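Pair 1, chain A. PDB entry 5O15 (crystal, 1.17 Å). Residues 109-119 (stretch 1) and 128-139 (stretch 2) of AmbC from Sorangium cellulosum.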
# COMPACT_ATOMS: atom_id res chain seq x y z
N THR A 109 11.07 7.15 -23.38
CA THR A 109 11.37 7.85 -22.14
C THR A 109 11.72 6.89 -21.01
O THR A 109 11.82 7.31 -19.84
CB THR A 109 10.20 8.74 -21.73
OG1 THR A 109 9.03 7.94 -21.50
CG2 THR A 109 9.91 9.76 -22.83
N GLY A 110 11.89 5.61 -21.31
CA GLY A 110 12.32 4.67 -20.30
C GLY A 110 11.22 4.23 -19.36
O GLY A 110 11.49 3.89 -18.19
N ARG A 111 9.97 4.19 -19.83
CA ARG A 111 8.82 3.86 -19.00
C ARG A 111 8.06 2.70 -19.61
O ARG A 111 8.10 2.52 -20.85
CB ARG A 111 7.92 5.06 -18.87
CG ARG A 111 8.63 6.18 -18.14
CD ARG A 111 8.05 7.56 -18.48
NE ARG A 111 6.73 7.76 -17.91
CZ ARG A 111 6.50 8.08 -16.64
NH1 ARG A 111 7.51 8.20 -15.79
NH2 ARG A 111 5.26 8.27 -16.20
N ARG A 112 7.39 1.91 -18.78
CA ARG A 112 6.57 0.78 -19.20
C ARG A 112 5.19 0.86 -18.56
O ARG A 112 5.09 0.97 -17.32
CB ARG A 112 7.16 -0.57 -18.82
CG ARG A 112 8.49 -0.93 -19.47
CD ARG A 112 8.95 -2.26 -18.98
NE ARG A 112 10.21 -2.73 -19.52
CZ ARG A 112 10.31 -3.52 -20.58
NH1 ARG A 112 9.22 -3.92 -21.22
NH2 ARG A 112 11.51 -3.91 -20.99
N GLY A 113 4.13 0.75 -19.33
CA GLY A 113 2.82 0.57 -18.72
C GLY A 113 2.69 -0.79 -18.07
O GLY A 113 3.40 -1.74 -18.38
N PHE A 114 1.78 -0.88 -17.09
CA PHE A 114 1.50 -2.16 -16.46
C PHE A 114 0.05 -2.19 -16.02
O PHE A 114 -0.60 -1.16 -15.89
CB PHE A 114 2.44 -2.44 -15.27
CG PHE A 114 2.11 -1.63 -14.06
CD1 PHE A 114 2.66 -0.39 -13.87
CD2 PHE A 114 1.20 -2.12 -13.13
CE1 PHE A 114 2.32 0.37 -12.76
CE2 PHE A 114 0.86 -1.35 -11.97
CZ PHE A 114 1.41 -0.13 -11.83
N ALA A 115 -0.44 -3.38 -15.72
CA ALA A 115 -1.76 -3.56 -15.12
C ALA A 115 -1.71 -4.76 -14.18
O ALA A 115 -0.90 -5.67 -14.37
CB ALA A 115 -2.88 -3.74 -16.14
N VAL A 116 -2.57 -4.76 -13.16
CA VAL A 116 -2.70 -5.86 -12.21
C VAL A 116 -4.13 -6.36 -12.28
O VAL A 116 -5.07 -5.57 -12.17
CB VAL A 116 -2.39 -5.38 -10.78
CG1 VAL A 116 -2.53 -6.53 -9.81
CG2 VAL A 116 -1.02 -4.74 -10.74
N HIS A 117 -4.30 -7.69 -12.40
CA HIS A 117 -5.60 -8.32 -12.59
C HIS A 117 -5.72 -9.52 -11.68
O HIS A 117 -4.72 -10.11 -11.27
CB HIS A 117 -5.67 -8.87 -14.00
CG HIS A 117 -4.97 -8.02 -14.99
ND1 HIS A 117 -5.68 -7.13 -15.73
CD2 HIS A 117 -3.67 -7.87 -15.34
CE1 HIS A 117 -4.89 -6.52 -16.59
NE2 HIS A 117 -3.65 -6.94 -16.36
N SER A 118 -6.96 -9.94 -11.44
CA SER A 118 -7.18 -11.19 -10.74
C SER A 118 -8.40 -11.89 -11.30
O SER A 118 -9.22 -11.30 -11.99
CB SER A 118 -7.35 -10.98 -9.23
OG SER A 118 -8.66 -10.62 -8.92
N ARG A 119 -8.49 -13.18 -10.98
CA ARG A 119 -9.69 -13.94 -11.28
C ARG A 119 -9.85 -15.01 -10.21
O ARG A 119 -8.84 -15.47 -9.65
CB ARG A 119 -9.64 -14.57 -12.68
CG ARG A 119 -8.65 -15.70 -12.85
CD ARG A 119 -8.71 -16.33 -14.26
NE ARG A 119 -7.89 -17.53 -14.28
CZ ARG A 119 -7.34 -18.08 -15.36
NH1 ARG A 119 -7.51 -17.55 -16.57
NH2 ARG A 119 -6.61 -19.18 -15.21
N TRP A 128 -10.94 -12.07 -16.33
CA TRP A 128 -10.01 -11.35 -15.49
C TRP A 128 -10.59 -9.99 -15.14
O TRP A 128 -11.25 -9.35 -15.96
CB TRP A 128 -8.71 -11.16 -16.26
CG TRP A 128 -7.87 -12.37 -16.42
CD1 TRP A 128 -7.75 -13.13 -17.55
CD2 TRP A 128 -6.98 -12.93 -15.46
NE1 TRP A 128 -6.83 -14.13 -17.35
CE2 TRP A 128 -6.35 -14.03 -16.07
CE3 TRP A 128 -6.64 -12.61 -14.15
CZ2 TRP A 128 -5.41 -14.82 -15.41
CZ3 TRP A 128 -5.69 -13.38 -13.52
CH2 TRP A 128 -5.12 -14.48 -14.11
N THR A 129 -10.34 -9.56 -13.90
CA THR A 129 -10.76 -8.25 -13.40
C THR A 129 -9.52 -7.38 -13.24
O THR A 129 -8.57 -7.79 -12.59
CB THR A 129 -11.47 -8.37 -12.05
OG1 THR A 129 -12.69 -9.12 -12.18
CG2 THR A 129 -11.82 -6.99 -11.49
N ALA A 130 -9.53 -6.17 -13.82
CA ALA A 130 -8.43 -5.23 -13.65
C ALA A 130 -8.60 -4.49 -12.33
O ALA A 130 -9.66 -3.96 -12.03
CB ALA A 130 -8.44 -4.20 -14.77
N HIS A 131 -7.55 -4.49 -11.51
CA HIS A 131 -7.59 -3.76 -10.26
C HIS A 131 -6.78 -2.49 -10.28
O HIS A 131 -7.18 -1.53 -9.61
CB HIS A 131 -7.10 -4.67 -9.13
CG HIS A 131 -7.92 -5.89 -8.96
ND1 HIS A 131 -9.22 -5.84 -8.51
CD2 HIS A 131 -7.68 -7.19 -9.24
CE1 HIS A 131 -9.74 -7.06 -8.51
NE2 HIS A 131 -8.81 -7.90 -8.94
N ALA A 132 -5.68 -2.44 -11.03
CA ALA A 132 -4.75 -1.32 -10.95
C ALA A 132 -4.03 -1.24 -12.28
O ALA A 132 -3.84 -2.24 -12.97
CB ALA A 132 -3.72 -1.48 -9.83
N ARG A 133 -3.65 -0.03 -12.65
CA ARG A 133 -2.87 0.23 -13.84
C ARG A 133 -1.89 1.33 -13.54
O ARG A 133 -2.08 2.10 -12.62
CB ARG A 133 -3.77 0.75 -14.98
CG ARG A 133 -4.80 -0.22 -15.46
CD ARG A 133 -5.61 0.32 -16.64
NE ARG A 133 -6.55 -0.73 -17.07
CZ ARG A 133 -6.20 -1.75 -17.84
NH1 ARG A 133 -4.97 -1.84 -18.32
NH2 ARG A 133 -7.11 -2.67 -18.16
N GLY A 134 -0.85 1.42 -14.34
CA GLY A 134 0.06 2.51 -14.14
C GLY A 134 1.24 2.44 -15.05
O GLY A 134 1.19 1.84 -16.14
N VAL A 135 2.33 3.04 -14.61
CA VAL A 135 3.55 3.15 -15.39
C VAL A 135 4.73 2.91 -14.45
O VAL A 135 4.75 3.43 -13.32
CB VAL A 135 3.67 4.54 -16.04
CG1 VAL A 135 4.96 4.68 -16.80
CG2 VAL A 135 2.46 4.84 -16.91
N LEU A 136 5.69 2.09 -14.87
CA LEU A 136 6.98 1.86 -14.24
C LEU A 136 8.03 2.77 -14.86
O LEU A 136 7.96 3.04 -16.08
CB LEU A 136 7.39 0.40 -14.40
CG LEU A 136 6.36 -0.64 -13.95
CD1 LEU A 136 6.83 -2.08 -14.25
CD2 LEU A 136 6.01 -0.47 -12.46
N GLY A 137 9.03 3.18 -14.11
CA GLY A 137 9.99 4.10 -14.68
C GLY A 137 11.18 4.34 -13.79
O GLY A 137 11.46 3.59 -12.86
N ALA A 138 11.88 5.42 -14.10
CA ALA A 138 13.05 5.84 -13.34
C ALA A 138 12.67 6.34 -11.95
O ALA A 138 11.56 6.81 -11.72
CB ALA A 138 13.79 6.94 -14.12
N ALA A 139 13.62 6.25 -11.01
CA ALA A 139 13.33 6.61 -9.63
C ALA A 139 13.43 8.12 -9.44
O ALA A 139 14.22 8.80 -10.10
CB ALA A 139 14.30 5.91 -8.68
O HOH W 1 11.74 6.77 -16.67
O HOH W 2 10.27 7.72 -15.56
O HOH W 3 -2.33 -0.39 -18.17
O HOH W 4 -12.46 -11.64 -12.08

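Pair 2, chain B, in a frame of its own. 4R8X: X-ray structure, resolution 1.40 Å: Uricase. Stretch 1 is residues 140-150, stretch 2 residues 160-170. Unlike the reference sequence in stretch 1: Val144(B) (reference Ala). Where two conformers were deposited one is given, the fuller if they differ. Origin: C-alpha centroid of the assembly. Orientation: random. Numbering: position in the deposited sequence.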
# COMPACT_ATOMS: atom_id res chain seq x y z
N ARG B 140 10.55 1.99 -9.22
CA ARG B 140 9.32 1.36 -8.77
C ARG B 140 8.47 0.93 -9.96
O ARG B 140 7.29 0.64 -9.81
CB ARG B 140 8.52 2.29 -7.86
CG ARG B 140 9.03 2.32 -6.43
CD ARG B 140 10.17 3.29 -6.29
NE ARG B 140 9.67 4.65 -6.14
CZ ARG B 140 10.35 5.75 -6.45
NH1 ARG B 140 11.56 5.67 -6.97
NH2 ARG B 140 9.80 6.93 -6.26
N ASN B 141 9.09 0.89 -11.14
CA ASN B 141 8.39 0.44 -12.34
C ASN B 141 8.54 -1.07 -12.55
O ASN B 141 8.62 -1.83 -11.58
CB ASN B 141 8.86 1.25 -13.56
CG ASN B 141 8.49 2.71 -13.44
OD1 ASN B 141 7.47 3.03 -12.85
ND2 ASN B 141 9.30 3.58 -14.01
N GLU B 142 8.56 -1.51 -13.80
CA GLU B 142 8.63 -2.95 -14.07
C GLU B 142 9.94 -3.56 -13.57
O GLU B 142 10.97 -2.89 -13.49
CB GLU B 142 8.43 -3.24 -15.55
CG GLU B 142 9.51 -2.67 -16.45
CD GLU B 142 9.15 -1.32 -17.03
OE1 GLU B 142 9.64 -1.02 -18.14
OE2 GLU B 142 8.41 -0.55 -16.39
N TYR B 143 9.89 -4.84 -13.22
CA TYR B 143 11.04 -5.48 -12.63
C TYR B 143 11.13 -6.94 -13.06
O TYR B 143 10.12 -7.57 -13.36
CB TYR B 143 11.00 -5.33 -11.10
CG TYR B 143 9.80 -5.96 -10.45
CD1 TYR B 143 8.63 -5.23 -10.24
CD2 TYR B 143 9.82 -7.29 -10.04
CE1 TYR B 143 7.52 -5.81 -9.65
CE2 TYR B 143 8.72 -7.88 -9.45
CZ TYR B 143 7.57 -7.14 -9.26
OH TYR B 143 6.48 -7.73 -8.67
N VAL B 144 12.35 -7.45 -13.07
CA VAL B 144 12.63 -8.81 -13.49
C VAL B 144 12.24 -9.81 -12.42
O VAL B 144 12.42 -9.58 -11.23
CB VAL B 144 14.13 -8.96 -13.82
CG1 VAL B 144 14.45 -10.37 -14.28
CG2 VAL B 144 14.52 -7.96 -14.90
N THR B 145 11.70 -10.95 -12.85
CA THR B 145 11.36 -12.02 -11.93
C THR B 145 12.00 -13.34 -12.37
O THR B 145 12.34 -13.52 -13.55
CB THR B 145 9.83 -12.21 -11.83
OG1 THR B 145 9.30 -12.55 -13.12
CG2 THR B 145 9.15 -10.93 -11.33
N ALA B 146 12.18 -14.25 -11.42
CA ALA B 146 12.62 -15.62 -11.73
C ALA B 146 12.27 -16.56 -10.59
O ALA B 146 12.17 -16.14 -9.44
CB ALA B 146 14.12 -15.65 -12.02
N THR B 147 12.08 -17.83 -10.93
CA THR B 147 11.93 -18.90 -9.95
C THR B 147 12.76 -20.07 -10.42
O THR B 147 12.76 -20.40 -11.61
CB THR B 147 10.47 -19.37 -9.83
OG1 THR B 147 9.67 -18.31 -9.29
CG2 THR B 147 10.33 -20.57 -8.92
N VAL B 148 13.48 -20.69 -9.50
CA VAL B 148 14.11 -21.97 -9.78
C VAL B 148 13.85 -22.92 -8.63
O VAL B 148 14.05 -22.57 -7.48
CB VAL B 148 15.63 -21.84 -10.02
CG1 VAL B 148 16.22 -23.23 -10.32
CG2 VAL B 148 15.92 -20.90 -11.16
N GLU B 149 13.38 -24.13 -8.94
CA GLU B 149 13.27 -25.16 -7.93
C GLU B 149 14.07 -26.38 -8.40
O GLU B 149 13.93 -26.82 -9.54
CB GLU B 149 11.81 -25.54 -7.64
CG GLU B 149 11.67 -26.55 -6.50
CD GLU B 149 10.24 -26.73 -6.00
OE1 GLU B 149 9.36 -25.92 -6.34
OE2 GLU B 149 9.99 -27.69 -5.26
N VAL B 150 14.93 -26.87 -7.51
CA VAL B 150 15.77 -28.02 -7.81
C VAL B 150 15.41 -29.14 -6.84
O VAL B 150 15.24 -28.90 -5.65
CB VAL B 150 17.26 -27.66 -7.70
CG1 VAL B 150 18.13 -28.90 -7.96
CG2 VAL B 150 17.61 -26.58 -8.71
N VAL B 160 13.20 -28.75 -11.43
CA VAL B 160 11.82 -29.18 -11.59
C VAL B 160 10.88 -28.02 -11.91
O VAL B 160 9.76 -28.23 -12.36
CB VAL B 160 11.31 -30.01 -10.38
CG1 VAL B 160 12.06 -31.34 -10.29
CG2 VAL B 160 11.45 -29.22 -9.10
N GLU B 161 11.35 -26.80 -11.68
CA GLU B 161 10.65 -25.62 -12.20
C GLU B 161 11.64 -24.52 -12.52
O GLU B 161 12.53 -24.25 -11.72
CB GLU B 161 9.59 -25.09 -11.23
CG GLU B 161 8.93 -23.81 -11.75
CD GLU B 161 7.71 -23.35 -10.96
OE1 GLU B 161 7.33 -24.04 -9.99
OE2 GLU B 161 7.14 -22.31 -11.33
N GLN B 162 11.49 -23.89 -13.68
CA GLN B 162 12.25 -22.70 -14.02
C GLN B 162 11.29 -21.67 -14.61
O GLN B 162 10.53 -21.99 -15.53
CB GLN B 162 13.37 -23.02 -15.01
CG GLN B 162 14.34 -21.88 -15.29
CD GLN B 162 15.33 -22.24 -16.38
OE1 GLN B 162 14.95 -22.46 -17.53
NE2 GLN B 162 16.61 -22.33 -16.02
N ALA B 163 11.29 -20.46 -14.05
CA ALA B 163 10.47 -19.37 -14.56
C ALA B 163 11.32 -18.12 -14.74
O ALA B 163 12.27 -17.90 -13.98
CB ALA B 163 9.30 -19.08 -13.62
N SER B 164 10.96 -17.31 -15.73
CA SER B 164 11.62 -16.04 -16.03
C SER B 164 10.51 -15.08 -16.39
O SER B 164 9.57 -15.46 -17.08
CB SER B 164 12.55 -16.16 -17.24
OG SER B 164 13.50 -17.18 -17.03
N GLY B 165 10.62 -13.84 -15.95
CA GLY B 165 9.60 -12.88 -16.33
C GLY B 165 9.95 -11.42 -16.12
O GLY B 165 11.00 -11.07 -15.58
N ILE B 166 9.04 -10.58 -16.60
CA ILE B 166 9.05 -9.16 -16.30
C ILE B 166 7.66 -8.84 -15.74
O ILE B 166 6.64 -9.23 -16.31
CB ILE B 166 9.41 -8.29 -17.54
CG1 ILE B 166 9.51 -6.81 -17.17
CG2 ILE B 166 8.41 -8.46 -18.66
CD1 ILE B 166 10.91 -6.38 -16.75
N ALA B 167 7.64 -8.14 -14.61
CA ALA B 167 6.40 -7.87 -13.89
C ALA B 167 6.09 -6.38 -13.91
O ALA B 167 7.01 -5.56 -13.92
CB ALA B 167 6.52 -8.35 -12.45
N ASP B 168 4.81 -6.04 -13.95
CA ASP B 168 4.34 -4.67 -13.76
C ASP B 168 4.72 -3.68 -14.86
O ASP B 168 5.07 -2.53 -14.59
CB ASP B 168 4.80 -4.10 -12.40
CG ASP B 168 4.18 -4.82 -11.23
OD1 ASP B 168 3.29 -5.67 -11.43
OD2 ASP B 168 4.59 -4.52 -10.09
N ILE B 169 4.65 -4.13 -16.11
CA ILE B 169 4.73 -3.21 -17.24
C ILE B 169 3.39 -2.47 -17.29
O ILE B 169 2.34 -3.09 -17.27
CB ILE B 169 4.94 -3.98 -18.57
CG1 ILE B 169 6.34 -4.59 -18.63
CG2 ILE B 169 4.71 -3.08 -19.76
CD1 ILE B 169 6.52 -5.52 -19.81
N GLN B 170 3.41 -1.14 -17.32
CA GLN B 170 2.16 -0.37 -17.39
C GLN B 170 2.27 0.61 -18.54
O GLN B 170 3.04 1.56 -18.47
CB GLN B 170 1.85 0.35 -16.07
CG GLN B 170 1.82 -0.58 -14.85
CD GLN B 170 1.48 0.14 -13.57
OE1 GLN B 170 1.28 1.35 -13.55
NE2 GLN B 170 1.41 -0.61 -12.48
O HOH W 5 6.43 -2.38 -9.70
O HOH W 6 5.86 -0.15 -15.86
O HOH W 7 4.48 -6.07 -8.22

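What backbone geometry do the two pairs share? Each is a pair of antiparallel strands whose N-to-C directions lie at 144°, and the 14 central residues superpose with an RMSD of 0.6 Å. The same ladder of reciprocal hydrogen bonds recurs: Arg112(A) N to Leu136(A) O at 3.0 Å and Leu136(A) N to Arg112(A) O at 2.8 Å match Tyr143(B) N to Ala167(B) O at 3.1 Å and Ala167(B) N to Tyr143(B) O at 2.8 Å. Phe114(A) with Gly134(A) likewise matches Thr145(B) with Gly165(B).

Why does a glycine occupy the same place in both second strands? Gly134(A) and Gly165(B) coincide, and each faces a side chain in the p rotamer that leans over the neighbouring backbone. In pair 1 the Phe114(A) ring lies with one face over Gly134(A) N; a CB on that glycine would come 2.8 Å from Phe114(A) CE1, a clash. In pair 2 the much smaller Thr145(B) has the same effect, because a CB on Gly165(B) would fall 2.7 Å from Thr145(B) OG1.

How is the space next to that glycine filled? In pair 1 the Phe114(A) ring reaches Leu136(A), with CD1 of Phe114(A) 3.6 Å from CD2 of Leu136(A), while the end of Arg112(A) leads away from the opposite strand. Pair 2 shifts the aromatic ring by two positions along the first strand: Tyr143(B), matching Arg112(A), covers Ala167(B), which matches Leu136(A). The CB of Ala167(B) sits 3.8 Å from the centroid of the Tyr143(B) ring, over its face, and Thr145(B) CG2 approaches Ala167(B) CB at 3.9 Å. Thus a large ring meets leucine in one pair and alanine in the other.

Where do the two solutions part? Val116(A) and Ala132(A) match Thr147(B) and Ala163(B). Val116(A) CB lies 4.2 Å from Ala132(A) CB. Thr147(B) CB lies 4.0 Å from Ala163(B) CB. Just beyond, pair 1 has a beta bulge: Val116(A) O accepts a hydrogen bond from His131(A) N at 2.8 Å and a weak one from Ala132(A) N at 3.4 Å. The bulge accompanies a polar link, as Ser118(A) OG and His131(A) NE2 form a hydrogen bond of 2.7 Å. Pair 2 keeps its register here. Glu149(B), matching Ser118(A), pairs with Glu161(B), and their OE1 atoms lie 4.6 Å apart; both carboxylates are hydrogen-bonded elsewhere in the structure.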